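Local coordinates for metallo-beta-lactamase domain-containing protein (Enterococcus faecalis, PDB 2AZ4) that carries a metallo-beta-lactamase-type fold with a two-zinc site and may act as an RNA-binding exonuclease, though its function is not established, at residues E52-N56 with N57-P61. Numbering follows the deposited sequence.
Sequences ETLIN and NRLVP
Asn57 folds back over the last turn of helix 51-56 and grips Thr53 O twice. Its CG lies beside its own backbone N (chi1 -77°), which brings the amide back along the chain. CB and then CG pass close to Thr53 O, and at the tip ND2 donates to that oxygen at 2.9 Å, with the acceptor close to the amide plane, and also lies against Thr53 CG2. The backbone N of Asn57 bonds Thr53 O at 3.0 Å from the opposite face of that carbonyl, so one oxygen holds both backbone and side chain. Thr53 OG1 turns instead to Asp48. The helix ends at Asn56 in a Schellman motif: Asn57 is the first residue outside helical phi/psi, Arg58, the C-prime residue, takes a positive phi of 61°, and the chain reverses. Leu59 N thereby reaches Leu54 O at 2.8 Å, while Arg58 N bonds Ile55 O at 2.8 Å. A water donates to both Ile55 O and Val60 O. After the turn, the CB of Val60 points toward the helix: CG1 packs on Leu54 CB and CD1, and CG2 presses against Ile55 CD1 at 3.4 Å, a tight fit. Leu54 CD2 also meets Leu59 CD1 at 4.0 Å, the two side chains crossing at about a right angle. Leu59 packs further on Leu46, and Val60 on Met100, about 11 Å separating the side chains of Leu59 and the zinc ligand Asp96.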
loop_
_atom_site.group_PDB
_atom_site.type_symbol
_atom_site.label_atom_id
_atom_site.label_comp_id
_atom_site.label_asym_id
_atom_site.label_seq_id
_atom_site.Cartn_x
_atom_site.Cartn_y
_atom_site.Cartn_z
ATOM N N GLU A 52 16.523 6.995 16.758
ATOM C CA GLU A 52 17.318 6.171 17.683
ATOM C C GLU A 52 16.531 4.996 18.241
ATOM O O GLU A 52 17.051 3.889 18.377
ATOM C CB GLU A 52 17.826 7.030 18.841
ATOM C CG GLU A 52 19.303 7.387 18.752
ATOM C CD GLU A 52 19.594 8.522 17.792
ATOM O OE1 GLU A 52 18.794 9.490 17.748
ATOM O OE2 GLU A 52 20.639 8.457 17.093
ATOM N N THR A 53 15.272 5.251 18.568
ATOM C CA THR A 53 14.385 4.240 19.103
ATOM C C THR A 53 14.169 3.164 18.050
ATOM O O THR A 53 14.262 1.974 18.348
ATOM C CB THR A 53 13.050 4.877 19.566
ATOM O OG1 THR A 53 13.341 5.912 20.518
ATOM C CG2 THR A 53 12.131 3.855 20.215
ATOM N N LEU A 54 13.913 3.601 16.817
ATOM C CA LEU A 54 13.709 2.699 15.688
ATOM C C LEU A 54 14.978 1.923 15.342
ATOM O O LEU A 54 14.911 0.740 15.030
ATOM C CB LEU A 54 13.172 3.457 14.455
ATOM C CG LEU A 54 11.815 4.188 14.557
ATOM C CD1 LEU A 54 11.527 4.898 13.238
ATOM C CD2 LEU A 54 10.683 3.247 14.915
ATOM N N ILE A 55 16.127 2.595 15.416
ATOM C CA ILE A 55 17.416 1.967 15.175
ATOM C C ILE A 55 17.669 0.890 16.255
ATOM O O ILE A 55 17.845 -0.291 15.928
ATOM C CB ILE A 55 18.554 3.039 15.108
ATOM C CG1 ILE A 55 18.509 3.770 13.758
ATOM C CG2 ILE A 55 19.930 2.409 15.319
ATOM C CD1 ILE A 55 18.742 2.877 12.557
ATOM N N ASN A 56 17.614 1.306 17.523
ATOM C CA ASN A 56 17.843 0.431 18.688
ATOM C C ASN A 56 16.932 -0.794 18.724
ATOM O O ASN A 56 17.290 -1.835 19.245
ATOM C CB ASN A 56 17.665 1.219 19.988
ATOM C CG ASN A 56 18.795 2.213 20.245
ATOM O OD1 ASN A 56 19.799 2.232 19.539
ATOM N ND2 ASN A 56 18.633 3.040 21.272
ATOM N N ASN A 57 15.735 -0.654 18.184
ATOM C CA ASN A 57 14.790 -1.758 18.149
ATOM C C ASN A 57 14.765 -2.492 16.826
ATOM O O ASN A 57 13.900 -3.345 16.594
ATOM C CB ASN A 57 13.404 -1.257 18.543
ATOM C CG ASN A 57 13.287 -1.047 20.034
ATOM O OD1 ASN A 57 13.196 -2.012 20.789
ATOM N ND2 ASN A 57 13.313 0.216 20.474
ATOM N N ARG A 58 15.715 -2.150 15.958
ATOM C CA ARG A 58 15.873 -2.818 14.673
ATOM C C ARG A 58 14.652 -2.680 13.763
ATOM O O ARG A 58 14.428 -3.526 12.896
ATOM C CB ARG A 58 16.187 -4.301 14.905
ATOM C CG ARG A 58 17.108 -4.945 13.929
ATOM C CD ARG A 58 16.546 -6.336 13.601
ATOM N NE ARG A 58 17.551 -7.388 13.647
ATOM C CZ ARG A 58 17.307 -8.662 13.349
ATOM N NH1 ARG A 58 16.084 -9.056 12.992
ATOM N NH2 ARG A 58 18.288 -9.538 13.408
ATOM N N LEU A 59 13.864 -1.614 13.931
ATOM C CA LEU A 59 12.707 -1.436 13.053
ATOM C C LEU A 59 13.081 -0.731 11.744
ATOM O O LEU A 59 12.379 -0.838 10.738
ATOM C CB LEU A 59 11.555 -0.744 13.788
ATOM C CG LEU A 59 11.176 -1.508 15.044
ATOM C CD1 LEU A 59 10.323 -0.621 15.915
ATOM C CD2 LEU A 59 10.416 -2.811 14.687
ATOM N N VAL A 60 14.203 -0.018 11.766
ATOM C CA VAL A 60 14.741 0.579 10.555
ATOM C C VAL A 60 16.212 0.179 10.520
ATOM O O VAL A 60 16.787 -0.109 11.568
ATOM C CB VAL A 60 14.561 2.145 10.529
ATOM C CG1 VAL A 60 13.131 2.513 10.781
ATOM C CG2 VAL A 60 15.452 2.838 11.564
ATOM N N PRO A 61 16.826 0.150 9.320
ATOM C CA PRO A 61 18.230 -0.247 9.279
ATOM C C PRO A 61 19.183 0.913 9.560
ATOM O O PRO A 61 18.812 2.075 9.385
ATOM C CB PRO A 61 18.397 -0.726 7.831
ATOM C CG PRO A 61 17.467 0.163 7.042
ATOM C CD PRO A 61 16.287 0.437 7.971
HETATM O O HOH W 1 18.735 -1.102 13.393
#